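Local coordinates for protein amine Dehydrogenase (Pseudomonas putida, PDB 1JMX) that probably forms part of a quinohaemoprotein complex that oxidises primary amines, contributing a β-propeller subunit next to the haem c-carrying chain, at residues D167-D172 with G176-A181; L182-W187 with S193-L198. All coordinates share one frame; numbering follows the deposited sequence.

Overall arrangement
Contact 1 and contact 2 follow each other along the chain, with centres about 15 Å apart on the same side of the chain's centre. Residues 167-172 and 176-181 form the hairpin of strands 168-171 and 178-182, the last two of a four-stranded antiparallel sheet that is one blade of the β-propeller. The chain turns a corner at A181 and runs into contact 2, where 182-187 and 193-198 face each other within the long loop leading to strand 209-218. D167 ties the two together: its carboxylate accepts hydrogen bonds from L184 N (to OD1) and N186 ND2 (to OD2). The loop is thereby joined to the blade and presents R185 and D196 to the neighbouring amine dehydrogenase chain.

Contact 1. Residues D167-D172 with G176-A181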
loop_
_atom_site.group_PDB
_atom_site.type_symbol
_atom_site.label_atom_id
_atom_site.label_comp_id
_atom_site.label_asym_id
_atom_site.label_seq_id
_atom_site.Cartn_x
_atom_site.Cartn_y
_atom_site.Cartn_z
ATOM N N ASP B 167 -17.059 9.652 19.495
ATOM C CA ASP B 167 -17.747 9.210 20.703
ATOM C C ASP B 167 -19.104 8.697 20.210
ATOM O O ASP B 167 -19.492 8.951 19.069
ATOM C CB ASP B 167 -17.989 10.371 21.673
ATOM C CG ASP B 167 -16.716 10.866 22.348
ATOM O OD1 ASP B 167 -15.841 10.048 22.715
ATOM O OD2 ASP B 167 -16.606 12.093 22.538
ATOM N N ILE B 168 -19.792 7.916 21.032
ATOM C CA ILE B 168 -21.114 7.437 20.656
ATOM C C ILE B 168 -22.063 8.540 21.127
ATOM O O ILE B 168 -21.968 9.003 22.268
ATOM C CB ILE B 168 -21.484 6.101 21.347
ATOM C CG1 ILE B 168 -20.408 5.051 21.072
ATOM C CG2 ILE B 168 -22.846 5.598 20.856
ATOM C CD1 ILE B 168 -20.166 4.785 19.623
ATOM N N TYR B 169 -22.925 8.996 20.223
ATOM C CA TYR B 169 -23.879 10.049 20.517
ATOM C C TYR B 169 -25.308 9.544 20.537
ATOM O O TYR B 169 -25.629 8.521 19.949
ATOM C CB TYR B 169 -23.785 11.156 19.471
ATOM C CG TYR B 169 -22.390 11.618 19.186
ATOM C CD1 TYR B 169 -21.785 11.326 17.968
ATOM C CD2 TYR B 169 -21.676 12.363 20.121
ATOM C CE1 TYR B 169 -20.512 11.766 17.684
ATOM C CE2 TYR B 169 -20.395 12.809 19.846
ATOM C CZ TYR B 169 -19.822 12.507 18.626
ATOM O OH TYR B 169 -18.563 12.958 18.331
ATOM N N LYS B 170 -26.154 10.275 21.251
ATOM C CA LYS B 170 -27.569 9.974 21.347
ATOM C C LYS B 170 -28.178 11.198 20.688
ATOM O O LYS B 170 -28.035 12.314 21.178
ATOM C CB LYS B 170 -27.986 9.874 22.804
ATOM C CG LYS B 170 -29.438 9.500 23.000
ATOM C CD LYS B 170 -29.766 9.466 24.479
ATOM C CE LYS B 170 -31.242 9.234 24.700
ATOM N NZ LYS B 170 -31.661 7.962 24.056
ATOM N N MET B 171 -28.852 10.993 19.569
ATOM C CA MET B 171 -29.403 12.115 18.828
ATOM C C MET B 171 -30.911 12.148 18.651
ATOM O O MET B 171 -31.548 11.125 18.411
ATOM C CB MET B 171 -28.713 12.196 17.463
ATOM C CG MET B 171 -29.187 13.310 16.562
ATOM S SD MET B 171 -28.256 13.298 15.046
ATOM C CE MET B 171 -28.202 15.016 14.694
ATOM N N ASP B 172 -31.459 13.353 18.799
ATOM C CA ASP B 172 -32.878 13.620 18.628
ATOM C C ASP B 172 -33.040 13.902 17.136
ATOM O O ASP B 172 -32.506 14.886 16.637
ATOM C CB ASP B 172 -33.264 14.863 19.428
ATOM C CG ASP B 172 -34.760 15.115 19.444
ATOM O OD1 ASP B 172 -35.263 15.606 20.473
ATOM O OD2 ASP B 172 -35.444 14.838 18.444
ATOM N N GLY B 176 -32.277 17.493 16.087
ATOM C CA GLY B 176 -30.915 17.278 15.648
ATOM C C GLY B 176 -29.895 17.492 16.749
ATOM O O GLY B 176 -28.689 17.408 16.495
ATOM N N LYS B 177 -30.355 17.809 17.957
ATOM C CA LYS B 177 -29.421 18.009 19.056
ATOM C C LYS B 177 -28.998 16.643 19.558
ATOM O O LYS B 177 -29.781 15.699 19.554
ATOM C CB LYS B 177 -30.023 18.825 20.200
ATOM C CG LYS B 177 -29.033 18.964 21.374
ATOM C CD LYS B 177 -29.671 19.492 22.670
ATOM C CE LYS B 177 -29.196 18.697 23.901
ATOM N NZ LYS B 177 -29.768 17.311 23.918
ATOM N N TYR B 178 -27.736 16.539 19.947
ATOM C CA TYR B 178 -27.188 15.281 20.431
ATOM C C TYR B 178 -26.258 15.501 21.615
ATOM O O TYR B 178 -25.803 16.617 21.859
ATOM C CB TYR B 178 -26.436 14.571 19.298
ATOM C CG TYR B 178 -25.288 15.366 18.711
ATOM C CD1 TYR B 178 -23.997 15.239 19.226
ATOM C CD2 TYR B 178 -25.489 16.246 17.644
ATOM C CE1 TYR B 178 -22.931 15.960 18.702
ATOM C CE2 TYR B 178 -24.425 16.982 17.111
ATOM C CZ TYR B 178 -23.149 16.829 17.651
ATOM O OH TYR B 178 -22.088 17.558 17.166
ATOM N N THR B 179 -26.024 14.435 22.372
ATOM C CA THR B 179 -25.130 14.463 23.525
ATOM C C THR B 179 -24.290 13.195 23.431
ATOM O O THR B 179 -24.599 12.308 22.637
ATOM C CB THR B 179 -25.908 14.424 24.868
ATOM O OG1 THR B 179 -26.733 13.256 24.910
ATOM C CG2 THR B 179 -26.774 15.655 25.031
ATOM N N VAL B 180 -23.226 13.112 24.221
ATOM C CA VAL B 180 -22.385 11.919 24.213
ATOM C C VAL B 180 -23.043 10.842 25.067
ATOM O O VAL B 180 -23.269 11.035 26.258
ATOM C CB VAL B 180 -20.963 12.201 24.758
ATOM C CG1 VAL B 180 -20.152 10.908 24.816
ATOM C CG2 VAL B 180 -20.260 13.223 23.882
ATOM N N ALA B 181 -23.399 9.732 24.436
ATOM C CA ALA B 181 -24.022 8.622 25.137
ATOM C C ALA B 181 -22.963 7.702 25.745
ATOM O O ALA B 181 -23.167 7.104 26.810
ATOM C CB ALA B 181 -24.918 7.837 24.184
#
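The β-hairpin of strands 168-171 and 178-182 pairs K170 with T179 as an antiparallel hydrogen-bonded pair, K170 N reaching T179 O at 2.9 Å and T179 N returning a longer bond to K170 O. Beyond it, D172 N gives K177 O an almost straight bond (176°), and G176 N closes back on D172 O at 2.7 Å. At the other end, A181 N bonds I168 O at 2.7 Å just where the chain turns its corner.

Y169 and Y178 lie side by side as an edge-to-face aromatic pair: the edge of Y178 is turned toward the face of Y169, the planes at 64° and CD1 of Y178 3.8 Å from CD2 of Y169. The Y178 ring gets there from the crowded position between its backbone N and carbonyl carbon (chi1 59°). Y178 CE1 lies over one face of the Y169 ring and D167 O over the other, and T179 O lies at its edge, in the plane. In this blade of the propeller, strand 161-164 flanks the hairpin on the side of 168-171, where V163 packs against Y169. M171 shares a face with Y178, its CB 3.8 Å from Y178 CB. On the other face, K170 CB meets A181 CB at 3.9 Å, and the lysine chain leads away to Y162 OH, a hydrogen-bond partner of NZ.

Contact 2. Residues L182-W187 with S193-L198; sequences LPLRNW and SAPDVL
The indole of W187 meets P195 at its edge, with the proline CG near the ring plane and 3.9 Å from CE3; Y214 of strand 209-218 also packs against both residues. The tryptophan closes a type I β-turn from L184 to W187, in the loop that carries the propeller chain from strand 178-182 to strand 209-218. Its CG lies opposite the backbone N about the CA–CB bond (chi1 -172°), and at this torsion CE3 is the indole atom that meets the proline.

P195 also meets L184 nearly at a right angle, its CG 3.9 Å from L184 CD2, so the proline CG rests against both the leucine methyl and the indole edge. Putting a glycine at P195 removes that ring and would probably leave L184 CD2 and W187 CE3 without their shared neighbour and open a gap beside them.

R185 NH2 hydrogen-bonds Q149 OE1 and NH1 forms a salt bridge with D143 of the neighbouring amine dehydrogenase chain, while D196 OD2 forms one with R140 NH1 of that chain. Farther along, L184 CD1 touches V197 CG2 at 4.0 Å. L184 O accepts the turn bond from W187 N at 3.0 Å and lies 3.2 Å from P195 CD.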
loop_
_atom_site.group_PDB
_atom_site.type_symbol
_atom_site.label_atom_id
_atom_site.label_comp_id
_atom_site.label_asym_id
_atom_site.label_seq_id
_atom_site.Cartn_x
_atom_site.Cartn_y
_atom_site.Cartn_z
ATOM N N LEU B 182 -21.813 7.629 25.081
ATOM C CA LEU B 182 -20.739 6.769 25.532
ATOM C C LEU B 182 -19.428 7.306 24.973
ATOM O O LEU B 182 -19.192 7.261 23.767
ATOM C CB LEU B 182 -21.019 5.339 25.041
ATOM C CG LEU B 182 -20.344 4.068 25.581
ATOM C CD1 LEU B 182 -21.143 2.866 25.107
ATOM C CD2 LEU B 182 -18.899 3.947 25.120
ATOM N N PRO B 183 -18.577 7.871 25.841
ATOM C CA PRO B 183 -17.285 8.419 25.417
ATOM C C PRO B 183 -16.269 7.351 25.031
ATOM O O PRO B 183 -16.079 6.370 25.748
ATOM C CB PRO B 183 -16.832 9.211 26.645
ATOM C CG PRO B 183 -17.409 8.438 27.772
ATOM C CD PRO B 183 -18.803 8.126 27.276
ATOM N N LEU B 184 -15.710 7.497 23.835
ATOM C CA LEU B 184 -14.691 6.585 23.329
ATOM C C LEU B 184 -13.403 7.386 23.250
ATOM O O LEU B 184 -12.536 7.263 24.118
ATOM C CB LEU B 184 -15.070 6.039 21.949
ATOM C CG LEU B 184 -16.256 5.078 21.881
ATOM C CD1 LEU B 184 -16.562 4.753 20.441
ATOM C CD2 LEU B 184 -15.940 3.809 22.664
ATOM N N ARG B 185 -13.318 8.277 22.268
ATOM C CA ARG B 185 -12.130 9.096 22.125
ATOM C C ARG B 185 -11.915 9.960 23.362
ATOM O O ARG B 185 -10.785 10.139 23.819
ATOM C CB ARG B 185 -12.197 9.986 20.887
ATOM C CG ARG B 185 -10.835 10.604 20.587
ATOM C CD ARG B 185 -10.837 11.501 19.388
ATOM N NE ARG B 185 -11.150 10.795 18.155
ATOM C CZ ARG B 185 -11.177 11.387 16.967
ATOM N NH1 ARG B 185 -10.902 12.678 16.870
ATOM N NH2 ARG B 185 -11.515 10.707 15.884
ATOM N N ASN B 186 -13.000 10.496 23.907
ATOM C CA ASN B 186 -12.897 11.328 25.098
ATOM C C ASN B 186 -13.178 10.562 26.388
ATOM O O ASN B 186 -13.605 11.137 27.390
ATOM C CB ASN B 186 -13.775 12.566 24.959
ATOM C CG ASN B 186 -13.350 13.431 23.799
ATOM O OD1 ASN B 186 -12.370 14.174 23.889
ATOM N ND2 ASN B 186 -14.041 13.292 22.674
ATOM N N TRP B 187 -12.946 9.254 26.342
ATOM C CA TRP B 187 -13.109 8.388 27.505
ATOM C C TRP B 187 -11.788 8.571 28.241
ATOM O O TRP B 187 -10.788 7.929 27.908
ATOM C CB TRP B 187 -13.240 6.928 27.052
ATOM C CG TRP B 187 -13.608 5.934 28.123
ATOM C CD1 TRP B 187 -13.942 6.201 29.420
ATOM C CD2 TRP B 187 -13.734 4.516 27.960
ATOM N NE1 TRP B 187 -14.279 5.038 30.072
ATOM C CE2 TRP B 187 -14.160 3.987 29.199
ATOM C CE3 TRP B 187 -13.532 3.639 26.884
ATOM C CZ2 TRP B 187 -14.391 2.621 29.393
ATOM C CZ3 TRP B 187 -13.763 2.284 27.072
ATOM C CH2 TRP B 187 -14.189 1.787 28.321
ATOM N N SER B 193 -5.424 3.589 27.442
ATOM C CA SER B 193 -5.319 4.501 26.319
ATOM C C SER B 193 -6.755 4.694 25.844
ATOM O O SER B 193 -7.699 4.194 26.464
ATOM C CB SER B 193 -4.484 3.877 25.199
ATOM O OG SER B 193 -5.139 2.748 24.655
ATOM N N ALA B 194 -6.921 5.450 24.767
ATOM C CA ALA B 194 -8.234 5.654 24.194
ATOM C C ALA B 194 -8.501 4.371 23.403
ATOM O O ALA B 194 -7.565 3.741 22.909
ATOM C CB ALA B 194 -8.211 6.862 23.263
ATOM N N PRO B 195 -9.767 3.924 23.337
ATOM C CA PRO B 195 -10.073 2.700 22.584
ATOM C C PRO B 195 -9.981 2.902 21.066
ATOM O O PRO B 195 -9.965 4.033 20.575
ATOM C CB PRO B 195 -11.511 2.393 23.008
ATOM C CG PRO B 195 -12.083 3.750 23.282
ATOM C CD PRO B 195 -10.970 4.442 24.020
ATOM N N ASP B 196 -9.872 1.797 20.336
ATOM C CA ASP B 196 -9.813 1.835 18.882
ATOM C C ASP B 196 -11.016 1.036 18.392
ATOM O O ASP B 196 -11.259 -0.086 18.842
ATOM C CB ASP B 196 -8.499 1.238 18.356
ATOM C CG ASP B 196 -8.355 1.389 16.848
ATOM O OD1 ASP B 196 -8.244 2.530 16.373
ATOM O OD2 ASP B 196 -8.365 0.372 16.132
ATOM N N VAL B 197 -11.818 1.652 17.533
ATOM C CA VAL B 197 -13.000 0.983 17.020
ATOM C C VAL B 197 -13.063 1.048 15.499
ATOM O O VAL B 197 -12.980 2.120 14.896
ATOM C CB VAL B 197 -14.316 1.582 17.591
ATOM C CG1 VAL B 197 -15.474 0.641 17.330
ATOM C CG2 VAL B 197 -14.189 1.877 19.067
ATOM N N LEU B 198 -13.199 -0.127 14.901
ATOM C CA LEU B 198 -13.302 -0.294 13.460
ATOM C C LEU B 198 -14.457 -1.293 13.314
ATOM O O LEU B 198 -14.306 -2.482 13.595
ATOM C CB LEU B 198 -11.982 -0.861 12.909
ATOM C CG LEU B 198 -11.798 -1.078 11.400
ATOM C CD1 LEU B 198 -12.438 -2.396 10.945
ATOM C CD2 LEU B 198 -12.365 0.122 10.635
#